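Local coordinates for putative uncharacterized protein (Desulfitobacterium hafniense, PDB 4JGI), which binds methylcobalamin and probably serves as the corrinoid-carrying protein of an O-demethylase system, at residues K91-V97 with P141-S147; A115-E119 with C206-V210; I19-V23 with L38-F42; M11-E16 with F65-L70. Numbering follows the deposited sequence.

Contact 1. Residues K91-V97 with P141-S147; sequences KIVLATV and PEIVGLS
This is a parallel strand pairing in the middle of the Rossmann-like sheet, where strand 91-96 runs beside strand 143-147 with axes 4.7 Å apart and 19° between their directions. The register pairs Ile92 with Ile143 and runs on unbroken to Thr96 with Ser147. Hydrogen bonds zigzag across, including Val93 N to Ile143 O 2.9 Å, Gly145 N to Val93 O 2.8 Å, Ala95 N to Gly145 O 3.0 Å and Ser147 N to Ala95 O 2.9 Å. At the N-terminal end Glu142 OE1 accepts from Lys91 N at 2.9 Å, while Lys91 NZ salt-bridges Glu119. One face carries Val93 (CG2 3.7 Å from Pro141 CG), Ala95, Val144 and Leu146, backed by helices 129-139 and 151-166. The other carries Ile92, Leu94, Thr96, Ile143 and Ser147; Leu94 (chi1 t, chi2 p) brings CD1 against bare Gly145, and both line the cofactor pocket. At the carboxyl edge of the parallel sheet Ser147 OG, with chi1 t, hydrogen-bonds methylcobalamin, as expected of a B12-binding Rossmann-like domain.

Contact 2. Residues A115-E119 with C206-V210; sequences ASGFE and CQRWV
Helix 104-115 closes in a Schellman motif with Gly117 as its C' residue, at phi/psi 87/15, and the chain extends through Phe118 (-89/149) toward strand 119-122. Facing it, residues 206-209 form the last turn of helix 199-209, and Val210 breaks from it at -104/170. The backbones stay apart, the nearest CA atoms being those of Ser116 and Gln207 at 8.4 Å, so side chains bridge them. Phe118, with chi1 m and chi2 87°, fills most of the space: CZ lies 3.8 Å from Cys206 CB and 3.6 Å from Gln207 OE1, and CE2 3.8 Å from Val210 CG2. Gln207, m at chi1 and chi2, curls back so that NE2 makes a weak hydrogen bond to Ser116 O at 3.2 Å. A water joins Gln207 NE2 (3.0 Å) to Ser116 OG (2.8 Å), which also bonds Met112 O. Phe118, Cys206 and Val210 all rest on Ile143 of strand 143-147, placing these helix ends over one face of the sheet, with helix 60-77 touching Ala115 and Ser116.

Contact 3. Residues I19-V23 with L38-F42; sequences INEVV and LIKAF
Leu38 opens this segment of helix 32-54, which runs nearly antiparallel to residues 19-23 of helix 16-29: the short axes make an angle of 163° and come no closer than 12.0 Å. At this end of the contact the CA atoms of Leu38 and Val23 are 8.0 Å apart. Leu38 points its CB toward the other helix and, with chi1 t and chi2 p, sets its two methyls against neighbouring valines: CD1 is 4.0 Å from Val22 CG1, and CD2 is 4.0 Å from Val23 CG2. The next three residues turn off the interface, and one helical turn later, tied back by Phe42 N to Leu38 O at 2.9 Å, the chain presents Phe42. Its CA is 8.8 Å from that of Ile19. With chi1 m and chi2 -28°, the ring reaches among three aliphatic residues: CZ lies 3.7 Å from Ile19 CG2 and 3.8 Å from Val22 CG1, and CE2 meets Val23 CG2 at 3.7 Å, a methyl at the ring edge near its plane. Ser7 of helix 4-12 touches Val22, Leu38 and Phe42, while Ile69 of helix 60-77 packs on Ile19, so all four helices of the N-terminal bundle meet here. The chemistry is wholly apolar between the two segments, which implies that shape and hydrophobic burial, rather than polar pairing, hold these helices together.

Contact 4. Residues M11-E16 with F65-L70; sequences MSDLDE and FAGEIL
The end of helix 4-12 and the turn after it lay three projections, Met11, Leu14 and Glu16, against one side of helix 60-77. The turn makes this possible: Leu14 takes positive phi (59/40) in a Schellman motif, with Leu14 N bonded to Met11 O at 2.9 Å, and Asp15 then N-caps helix 16-29 by bonding Ala18 N. Leu14 is the central bump. Its chi1 m, chi2 t side chain enters the hollow above small Ala66, where CD2 is 3.9 Å from both the CA and the CB of Ala66; CD2 also approaches Ile69 CD1 at 4.1 Å, and CD1 grazes Phe65 CB at 4.5 Å. The CA atoms of Leu14 and Ala66 are accordingly 6.6 Å apart. Met11, with chi1 t and chi2 p, brings its thioether tip in beside Leu14: SD lies 4.1 Å from Ile69 CG2, while CE sits 3.6 Å from Ala66 O and 4.0 Å from Ala66 CB, reaching toward Leu70 CB at 4.5 Å. Ile69 is the answering bump, its side chain (chi1 m, chi2 t) meeting Met11, Leu14 and the aliphatic part of Glu16, whose CG is 3.9 Å from Ile69 CD1. Met46 of helix 32-54 also touches Ala66 and Leu70. Such interlocking apolar packing belongs to the four-helix bundle that forms the N-terminal module of B12-binding proteins of this family.

Contacts 3 and 4 come first along the chain and share the N-terminal helical bundle: their centres are 10 Å apart, contact 3 falls between the two segments of contact 4 in sequence, and Phe42 and Ile19 of one pack on Met11, Leu70 and Ile69 of the other. Contacts 1 and 2 belong to the Rossmann-like part, with centres 12 Å apart and segments that alternate along the chain; Glu119 meets strand 91-96, and Ile143 packs on Cys206. Contact 2 also reaches the bundle, Ala115 and Ser116 touching Leu70, whereas contact 1 lies 28 Å from contact 3, centre to centre. The bundle thus joins the cofactor-binding domain directly through helix 60-77.

Contact 1. Residues K91-V97 with P141-S147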
loop_
_atom_site.group_PDB
_atom_site.type_symbol
_atom_site.label_atom_id
_atom_site.label_comp_id
_atom_site.label_asym_id
_atom_site.label_seq_id
_atom_site.Cartn_x
_atom_site.Cartn_y
_atom_site.Cartn_z
ATOM N N LYS A 91 -3.260 -6.289 -8.392
ATOM C CA LYS A 91 -3.524 -7.210 -7.302
ATOM C C LYS A 91 -2.296 -7.358 -6.445
ATOM O O LYS A 91 -1.195 -7.451 -6.932
ATOM C CB LYS A 91 -3.932 -8.557 -7.831
ATOM C CG LYS A 91 -5.231 -8.656 -8.597
ATOM C CD LYS A 91 -5.370 -10.092 -9.172
ATOM C CE LYS A 91 -6.207 -10.085 -10.430
ATOM N NZ LYS A 91 -7.599 -9.695 -10.119
ATOM N N ILE A 92 -2.508 -7.368 -5.127
ATOM C CA ILE A 92 -1.496 -7.601 -4.141
ATOM C C ILE A 92 -1.877 -8.753 -3.238
ATOM O O ILE A 92 -3.025 -8.790 -2.751
ATOM C CB ILE A 92 -1.282 -6.410 -3.197
ATOM C CG1 ILE A 92 -0.938 -5.167 -3.974
ATOM C CG2 ILE A 92 -0.167 -6.728 -2.225
ATOM C CD1 ILE A 92 -0.740 -3.904 -3.170
ATOM N N VAL A 93 -0.992 -9.766 -3.087
ATOM C CA VAL A 93 -1.191 -10.796 -2.098
ATOM C C VAL A 93 -0.344 -10.370 -0.910
ATOM O O VAL A 93 0.867 -10.121 -1.059
ATOM C CB VAL A 93 -0.785 -12.198 -2.623
ATOM C CG1 VAL A 93 -0.699 -13.187 -1.488
ATOM C CG2 VAL A 93 -1.742 -12.684 -3.695
ATOM N N LEU A 94 -0.968 -10.255 0.244
ATOM C CA LEU A 94 -0.385 -9.618 1.447
ATOM C C LEU A 94 -0.441 -10.558 2.619
ATOM O O LEU A 94 -1.475 -11.145 2.852
ATOM C CB LEU A 94 -1.167 -8.331 1.736
ATOM C CG LEU A 94 -0.766 -7.477 2.942
ATOM C CD1 LEU A 94 0.685 -6.977 2.777
ATOM C CD2 LEU A 94 -1.711 -6.277 3.115
ATOM N N ALA A 95 0.644 -10.707 3.383
ATOM C CA ALA A 95 0.663 -11.576 4.554
ATOM C C ALA A 95 1.670 -11.175 5.537
ATOM O O ALA A 95 2.751 -10.660 5.183
ATOM C CB ALA A 95 1.067 -12.983 4.070
ATOM N N THR A 96 1.354 -11.399 6.812
ATOM C CA THR A 96 2.339 -11.451 7.817
ATOM C C THR A 96 2.804 -12.920 7.850
ATOM O O THR A 96 1.984 -13.817 7.943
ATOM C CB THR A 96 1.814 -10.946 9.170
ATOM O OG1 THR A 96 1.565 -9.515 9.116
ATOM C CG2 THR A 96 2.788 -11.289 10.266
ATOM N N VAL A 97 4.097 -13.125 7.688
ATOM C CA VAL A 97 4.641 -14.438 7.411
ATOM C C VAL A 97 4.760 -15.336 8.639
ATOM O O VAL A 97 4.679 -14.918 9.753
ATOM C CB VAL A 97 6.033 -14.266 6.783
ATOM C CG1 VAL A 97 5.963 -13.551 5.451
ATOM C CG2 VAL A 97 7.057 -13.644 7.708
ATOM N N PRO A 141 -0.986 -12.334 -8.803
ATOM C CA PRO A 141 -0.871 -10.926 -8.496
ATOM C C PRO A 141 0.311 -10.276 -9.143
ATOM O O PRO A 141 1.319 -10.916 -9.432
ATOM C CB PRO A 141 -0.601 -10.942 -6.997
ATOM C CG PRO A 141 0.184 -12.215 -6.787
ATOM C CD PRO A 141 -0.504 -13.208 -7.690
ATOM N N GLU A 142 0.229 -8.970 -9.268
ATOM C CA GLU A 142 1.402 -8.161 -9.655
ATOM C C GLU A 142 2.464 -8.043 -8.568
ATOM O O GLU A 142 3.666 -7.884 -8.833
ATOM C CB GLU A 142 0.928 -6.759 -9.992
ATOM C CG GLU A 142 0.196 -6.542 -11.330
ATOM C CD GLU A 142 -1.192 -7.173 -11.564
ATOM O OE1 GLU A 142 -1.990 -7.448 -10.665
ATOM O OE2 GLU A 142 -1.503 -7.418 -12.757
ATOM N N ILE A 143 2.007 -8.027 -7.316
ATOM C CA ILE A 143 2.816 -7.741 -6.114
ATOM C C ILE A 143 2.518 -8.738 -5.000
ATOM O O ILE A 143 1.332 -9.096 -4.775
ATOM C CB ILE A 143 2.549 -6.318 -5.592
ATOM C CG1 ILE A 143 2.812 -5.288 -6.687
ATOM C CG2 ILE A 143 3.388 -6.035 -4.339
ATOM C CD1 ILE A 143 2.306 -3.875 -6.442
ATOM N N VAL A 144 3.573 -9.188 -4.352
ATOM C CA VAL A 144 3.484 -9.912 -3.099
ATOM C C VAL A 144 4.098 -9.052 -2.016
ATOM O O VAL A 144 5.217 -8.580 -2.163
ATOM C CB VAL A 144 4.200 -11.248 -3.150
ATOM C CG1 VAL A 144 4.121 -11.968 -1.781
ATOM C CG2 VAL A 144 3.554 -12.126 -4.191
ATOM N N GLY A 145 3.316 -8.760 -0.959
ATOM C CA GLY A 145 3.795 -7.949 0.166
ATOM C C GLY A 145 3.848 -8.811 1.420
ATOM O O GLY A 145 2.864 -9.515 1.752
ATOM N N LEU A 146 4.993 -8.789 2.058
ATOM C CA LEU A 146 5.308 -9.617 3.179
ATOM C C LEU A 146 5.700 -8.739 4.383
ATOM O O LEU A 146 6.552 -7.849 4.261
ATOM C CB LEU A 146 6.461 -10.569 2.924
ATOM C CG LEU A 146 6.301 -11.464 1.693
ATOM C CD1 LEU A 146 7.580 -12.254 1.409
ATOM C CD2 LEU A 146 5.127 -12.347 1.759
ATOM N N SER A 147 5.062 -9.008 5.518
ATOM C CA SER A 147 5.319 -8.340 6.812
ATOM C C SER A 147 5.965 -9.285 7.820
ATOM O O SER A 147 5.560 -10.411 7.919
ATOM C CB SER A 147 3.975 -7.750 7.361
ATOM O OG SER A 147 4.175 -6.869 8.487
#

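Contact 2. Residues A115-E119 with C206-V210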
loop_
_atom_site.group_PDB
_atom_site.type_symbol
_atom_site.label_atom_id
_atom_site.label_comp_id
_atom_site.label_asym_id
_atom_site.label_seq_id
_atom_site.Cartn_x
_atom_site.Cartn_y
_atom_site.Cartn_z
ATOM N N ALA A 115 -7.393 1.818 -0.616
ATOM C CA ALA A 115 -7.813 3.159 -0.934
ATOM C C ALA A 115 -7.144 3.706 -2.181
ATOM O O ALA A 115 -7.630 4.673 -2.745
ATOM C CB ALA A 115 -7.520 4.088 0.234
ATOM N N SER A 116 -6.033 3.110 -2.608
ATOM C CA SER A 116 -5.274 3.516 -3.755
ATOM C C SER A 116 -5.580 2.673 -4.951
ATOM O O SER A 116 -4.867 2.811 -5.944
ATOM C CB SER A 116 -3.819 3.347 -3.460
ATOM O OG SER A 116 -3.406 4.235 -2.426
ATOM N N GLY A 117 -6.650 1.895 -4.893
ATOM C CA GLY A 117 -7.177 1.140 -6.013
ATOM C C GLY A 117 -6.597 -0.219 -6.241
ATOM O O GLY A 117 -6.841 -0.809 -7.310
ATOM N N PHE A 118 -5.882 -0.774 -5.248
ATOM C CA PHE A 118 -5.399 -2.132 -5.432
ATOM C C PHE A 118 -6.441 -3.131 -4.938
ATOM O O PHE A 118 -7.140 -2.864 -3.939
ATOM C CB PHE A 118 -4.107 -2.395 -4.674
ATOM C CG PHE A 118 -2.886 -1.667 -5.185
ATOM C CD1 PHE A 118 -2.592 -0.395 -4.754
ATOM C CD2 PHE A 118 -2.081 -2.231 -6.163
ATOM C CE1 PHE A 118 -1.511 0.296 -5.231
ATOM C CE2 PHE A 118 -0.976 -1.500 -6.657
ATOM C CZ PHE A 118 -0.731 -0.236 -6.217
ATOM N N GLU A 119 -6.515 -4.307 -5.539
ATOM C CA GLU A 119 -7.271 -5.450 -4.991
ATOM C C GLU A 119 -6.303 -6.226 -4.096
ATOM O O GLU A 119 -5.240 -6.685 -4.579
ATOM C CB GLU A 119 -7.780 -6.336 -6.078
ATOM C CG GLU A 119 -8.509 -7.557 -5.523
ATOM C CD GLU A 119 -9.243 -8.377 -6.581
ATOM O OE1 GLU A 119 -8.800 -8.361 -7.750
ATOM O OE2 GLU A 119 -10.220 -9.103 -6.192
ATOM N N CYS A 206 4.594 0.698 -4.867
ATOM C CA CYS A 206 3.721 -0.192 -5.561
ATOM C C CYS A 206 3.031 0.500 -6.760
ATOM O O CYS A 206 2.865 -0.081 -7.838
ATOM C CB CYS A 206 2.664 -0.711 -4.594
ATOM S SG CYS A 206 3.254 -1.928 -3.374
ATOM N N GLN A 207 2.676 1.749 -6.546
ATOM C CA GLN A 207 2.109 2.555 -7.650
ATOM C C GLN A 207 3.088 2.734 -8.834
ATOM O O GLN A 207 2.661 2.623 -9.984
ATOM C CB GLN A 207 1.643 3.904 -7.159
ATOM C CG GLN A 207 0.390 3.857 -6.309
ATOM C CD GLN A 207 -0.946 3.618 -7.047
ATOM O OE1 GLN A 207 -1.056 2.904 -8.047
ATOM N NE2 GLN A 207 -1.997 4.221 -6.510
ATOM N N ARG A 208 4.371 2.894 -8.535
ATOM C CA ARG A 208 5.396 2.964 -9.554
ATOM C C ARG A 208 5.491 1.665 -10.338
ATOM O O ARG A 208 5.718 1.675 -11.557
ATOM C CB ARG A 208 6.768 3.372 -8.976
ATOM C CG ARG A 208 6.813 4.794 -8.434
ATOM C CD ARG A 208 8.065 5.182 -7.749
ATOM N NE ARG A 208 8.107 6.651 -7.624
ATOM C CZ ARG A 208 9.225 7.382 -7.555
ATOM N NH1 ARG A 208 10.379 6.763 -7.389
ATOM N NH2 ARG A 208 9.192 8.740 -7.568
ATOM N N TRP A 209 5.382 0.507 -9.647
ATOM C CA TRP A 209 5.439 -0.770 -10.379
ATOM C C TRP A 209 4.271 -1.083 -11.312
ATOM O O TRP A 209 4.417 -1.813 -12.292
ATOM C CB TRP A 209 5.516 -1.829 -9.302
ATOM C CG TRP A 209 6.838 -1.971 -8.633
ATOM C CD1 TRP A 209 8.092 -1.643 -9.130
ATOM C CD2 TRP A 209 7.068 -2.586 -7.372
ATOM N NE1 TRP A 209 9.057 -2.007 -8.241
ATOM C CE2 TRP A 209 8.449 -2.580 -7.140
ATOM C CE3 TRP A 209 6.220 -3.110 -6.367
ATOM C CZ2 TRP A 209 9.027 -3.089 -5.992
ATOM C CZ3 TRP A 209 6.806 -3.622 -5.238
ATOM C CH2 TRP A 209 8.173 -3.669 -5.056
ATOM N N VAL A 210 3.098 -0.544 -11.039
ATOM C CA VAL A 210 1.938 -0.890 -11.804
ATOM C C VAL A 210 1.548 0.209 -12.790
ATOM O O VAL A 210 2.107 1.279 -12.727
ATOM C CB VAL A 210 0.775 -1.393 -10.913
ATOM C CG1 VAL A 210 1.320 -2.470 -9.995
ATOM C CG2 VAL A 210 0.116 -0.315 -10.087
HETATM O O HOH W 1 -1.884 5.885 -4.068
#

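Contact 3. Residues I19-V23 with L38-F42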
loop_
_atom_site.group_PDB
_atom_site.type_symbol
_atom_site.label_atom_id
_atom_site.label_comp_id
_atom_site.label_asym_id
_atom_site.label_seq_id
_atom_site.Cartn_x
_atom_site.Cartn_y
_atom_site.Cartn_z
ATOM N N ILE A 19 -10.480 18.703 1.949
ATOM C CA ILE A 19 -10.629 17.572 1.066
ATOM C C ILE A 19 -12.071 17.446 0.627
ATOM O O ILE A 19 -12.390 17.251 -0.558
ATOM C CB ILE A 19 -10.227 16.297 1.806
ATOM C CG1 ILE A 19 -8.721 16.259 2.055
ATOM C CG2 ILE A 19 -10.674 15.041 1.065
ATOM C CD1 ILE A 19 -8.218 15.223 3.044
ATOM N N ASN A 20 -12.989 17.512 1.546
ATOM C CA ASN A 20 -14.407 17.331 1.191
ATOM C C ASN A 20 -14.966 18.499 0.442
ATOM O O ASN A 20 -15.835 18.241 -0.387
ATOM C CB ASN A 20 -15.264 16.939 2.382
ATOM C CG ASN A 20 -15.023 15.500 2.759
ATOM O OD1 ASN A 20 -15.581 14.621 2.118
ATOM N ND2 ASN A 20 -14.153 15.250 3.753
ATOM N N GLU A 21 -14.430 19.690 0.627
ATOM C CA GLU A 21 -14.858 20.865 -0.193
ATOM C C GLU A 21 -14.566 20.623 -1.676
ATOM O O GLU A 21 -15.454 20.799 -2.523
ATOM C CB GLU A 21 -14.146 22.122 0.272
ATOM C CG GLU A 21 -14.852 23.408 0.000
ATOM C CD GLU A 21 -14.208 24.572 0.728
ATOM O OE1 GLU A 21 -13.541 24.361 1.791
ATOM O OE2 GLU A 21 -14.370 25.705 0.231
ATOM N N VAL A 22 -13.386 20.079 -1.974
ATOM C CA VAL A 22 -13.037 19.851 -3.349
ATOM C C VAL A 22 -13.714 18.636 -3.917
ATOM O O VAL A 22 -14.143 18.624 -5.086
ATOM C CB VAL A 22 -11.497 19.885 -3.614
ATOM C CG1 VAL A 22 -10.688 18.742 -2.987
ATOM C CG2 VAL A 22 -11.189 19.915 -5.094
ATOM N N VAL A 23 -13.899 17.599 -3.102
ATOM C CA VAL A 23 -14.610 16.416 -3.573
ATOM C C VAL A 23 -16.040 16.810 -3.962
ATOM O O VAL A 23 -16.503 16.409 -4.992
ATOM C CB VAL A 23 -14.617 15.281 -2.533
ATOM C CG1 VAL A 23 -15.618 14.216 -2.911
ATOM C CG2 VAL A 23 -13.216 14.712 -2.426
ATOM N N LEU A 38 -8.281 14.417 -9.574
ATOM C CA LEU A 38 -8.346 14.667 -8.168
ATOM C C LEU A 38 -7.812 13.459 -7.389
ATOM O O LEU A 38 -7.030 13.607 -6.450
ATOM C CB LEU A 38 -9.754 15.033 -7.716
ATOM C CG LEU A 38 -9.826 15.414 -6.244
ATOM C CD1 LEU A 38 -8.950 16.584 -5.876
ATOM C CD2 LEU A 38 -11.285 15.668 -5.842
ATOM N N ILE A 39 -8.197 12.288 -7.823
ATOM C CA ILE A 39 -7.653 11.046 -7.229
ATOM C C ILE A 39 -6.155 11.003 -7.295
ATOM O O ILE A 39 -5.468 10.743 -6.265
ATOM C CB ILE A 39 -8.264 9.842 -7.902
ATOM C CG1 ILE A 39 -9.743 9.745 -7.497
ATOM C CG2 ILE A 39 -7.529 8.536 -7.536
ATOM C CD1 ILE A 39 -10.539 8.833 -8.396
ATOM N N LYS A 40 -5.586 11.329 -8.463
ATOM C CA LYS A 40 -4.134 11.365 -8.585
ATOM C C LYS A 40 -3.483 12.389 -7.649
ATOM O O LYS A 40 -2.455 12.142 -7.007
ATOM C CB LYS A 40 -3.714 11.653 -10.040
ATOM C CG LYS A 40 -2.225 11.601 -10.325
ATOM C CD LYS A 40 -1.661 10.327 -11.021
ATOM C CE LYS A 40 -0.120 10.425 -11.206
ATOM N NZ LYS A 40 0.632 9.529 -12.190
ATOM N N ALA A 41 -4.119 13.548 -7.507
ATOM C CA ALA A 41 -3.616 14.527 -6.594
ATOM C C ALA A 41 -3.638 14.052 -5.127
ATOM O O ALA A 41 -2.711 14.304 -4.363
ATOM C CB ALA A 41 -4.396 15.825 -6.728
ATOM N N PHE A 42 -4.748 13.406 -4.728
ATOM C CA PHE A 42 -4.780 12.818 -3.422
ATOM C C PHE A 42 -3.731 11.743 -3.186
ATOM O O PHE A 42 -3.100 11.654 -2.092
ATOM C CB PHE A 42 -6.198 12.319 -3.110
ATOM C CG PHE A 42 -7.227 13.385 -2.898
ATOM C CD1 PHE A 42 -6.922 14.658 -2.408
ATOM C CD2 PHE A 42 -8.585 13.036 -3.079
ATOM C CE1 PHE A 42 -7.937 15.616 -2.123
ATOM C CE2 PHE A 42 -9.590 13.960 -2.779
ATOM C CZ PHE A 42 -9.257 15.246 -2.348
#

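Contact 4. Residues M11-E16 with F65-L70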
loop_
_atom_site.group_PDB
_atom_site.type_symbol
_atom_site.label_atom_id
_atom_site.label_comp_id
_atom_site.label_asym_id
_atom_site.label_seq_id
_atom_site.Cartn_x
_atom_site.Cartn_y
_atom_site.Cartn_z
ATOM N N MET A 11 -4.620 16.805 1.392
ATOM C CA MET A 11 -4.426 15.380 1.801
ATOM C C MET A 11 -3.202 15.289 2.686
ATOM O O MET A 11 -3.210 14.677 3.730
ATOM C CB MET A 11 -4.323 14.487 0.619
ATOM C CG MET A 11 -4.055 12.993 0.883
ATOM S SD MET A 11 -5.532 12.262 1.718
ATOM C CE MET A 11 -4.627 11.250 2.865
ATOM N N SER A 12 -2.097 15.895 2.297
ATOM C CA SER A 12 -0.909 15.924 3.118
ATOM C C SER A 12 -1.181 16.436 4.526
ATOM O O SER A 12 -0.624 15.854 5.501
ATOM C CB SER A 12 0.159 16.795 2.448
ATOM O OG SER A 12 1.320 16.848 3.241
ATOM N N ASP A 13 -2.016 17.500 4.627
ATOM C CA ASP A 13 -2.348 18.104 5.886
ATOM C C ASP A 13 -3.429 17.308 6.663
ATOM O O ASP A 13 -3.796 17.694 7.808
ATOM C CB ASP A 13 -2.943 19.528 5.626
ATOM C CG ASP A 13 -1.896 20.515 5.167
ATOM O OD1 ASP A 13 -0.696 20.287 5.314
ATOM O OD2 ASP A 13 -2.295 21.586 4.645
ATOM N N LEU A 14 -4.001 16.287 6.033
ATOM C CA LEU A 14 -5.090 15.484 6.637
ATOM C C LEU A 14 -6.284 16.394 6.990
ATOM O O LEU A 14 -6.917 16.172 8.075
ATOM C CB LEU A 14 -4.611 14.698 7.839
ATOM C CG LEU A 14 -3.512 13.689 7.523
ATOM C CD1 LEU A 14 -2.984 12.967 8.769
ATOM C CD2 LEU A 14 -3.996 12.742 6.474
ATOM N N ASP A 15 -6.567 17.360 6.073
ATOM C CA ASP A 15 -7.544 18.476 6.299
ATOM C C ASP A 15 -8.867 18.011 5.682
ATOM O O ASP A 15 -9.131 18.241 4.482
ATOM C CB ASP A 15 -7.092 19.812 5.745
ATOM C CG ASP A 15 -8.099 20.960 5.991
ATOM O OD1 ASP A 15 -9.260 20.747 6.415
ATOM O OD2 ASP A 15 -7.719 22.107 5.682
ATOM N N GLU A 16 -9.715 17.389 6.518
ATOM C CA GLU A 16 -10.933 16.846 6.027
ATOM C C GLU A 16 -11.888 17.890 5.479
ATOM O O GLU A 16 -12.682 17.586 4.563
ATOM C CB GLU A 16 -11.609 15.980 7.092
ATOM C CG GLU A 16 -10.970 14.664 7.167
ATOM C CD GLU A 16 -11.874 13.718 7.886
ATOM O OE1 GLU A 16 -11.862 13.756 9.171
ATOM O OE2 GLU A 16 -12.628 13.017 7.128
ATOM N N PHE A 65 -5.090 7.460 10.082
ATOM C CA PHE A 65 -5.994 8.477 9.585
ATOM C C PHE A 65 -5.942 8.655 8.077
ATOM O O PHE A 65 -6.989 8.690 7.425
ATOM C CB PHE A 65 -5.805 9.835 10.236
ATOM C CG PHE A 65 -5.880 9.870 11.769
ATOM C CD1 PHE A 65 -6.485 8.892 12.549
ATOM C CD2 PHE A 65 -5.295 10.920 12.410
ATOM C CE1 PHE A 65 -6.463 8.986 13.916
ATOM C CE2 PHE A 65 -5.261 11.020 13.753
ATOM C CZ PHE A 65 -5.813 10.020 14.518
ATOM N N ALA A 66 -4.719 8.673 7.537
ATOM C CA ALA A 66 -4.581 8.913 6.147
ATOM C C ALA A 66 -5.268 7.891 5.312
ATOM O O ALA A 66 -5.909 8.217 4.283
ATOM C CB ALA A 66 -3.097 8.995 5.773
ATOM N N GLY A 67 -5.085 6.609 5.657
ATOM C CA GLY A 67 -5.762 5.599 4.915
ATOM C C GLY A 67 -7.292 5.681 4.899
ATOM O O GLY A 67 -7.956 5.505 3.882
ATOM N N GLU A 68 -7.829 5.947 6.092
ATOM C CA GLU A 68 -9.256 6.079 6.231
ATOM C C GLU A 68 -9.794 7.301 5.511
ATOM O O GLU A 68 -10.845 7.243 4.882
ATOM C CB GLU A 68 -9.666 6.133 7.693
ATOM C CG GLU A 68 -9.228 4.895 8.482
ATOM C CD GLU A 68 -9.634 3.520 7.994
ATOM O OE1 GLU A 68 -10.600 3.388 7.263
ATOM O OE2 GLU A 68 -8.914 2.558 8.304
ATOM N N ILE A 69 -9.023 8.382 5.545
ATOM C CA ILE A 69 -9.425 9.622 4.850
ATOM C C ILE A 69 -9.380 9.449 3.327
ATOM O O ILE A 69 -10.311 9.788 2.563
ATOM C CB ILE A 69 -8.543 10.807 5.291
ATOM C CG1 ILE A 69 -8.920 11.220 6.740
ATOM C CG2 ILE A 69 -8.613 12.020 4.353
ATOM C CD1 ILE A 69 -7.954 12.172 7.364
ATOM N N LEU A 70 -8.348 8.782 2.830
ATOM C CA LEU A 70 -8.310 8.509 1.357
ATOM C C LEU A 70 -9.471 7.614 0.968
ATOM O O LEU A 70 -10.100 7.796 -0.058
ATOM C CB LEU A 70 -6.972 7.935 0.934
ATOM C CG LEU A 70 -6.800 7.723 -0.562
ATOM C CD1 LEU A 70 -6.925 9.056 -1.301
ATOM C CD2 LEU A 70 -5.423 7.093 -0.828
#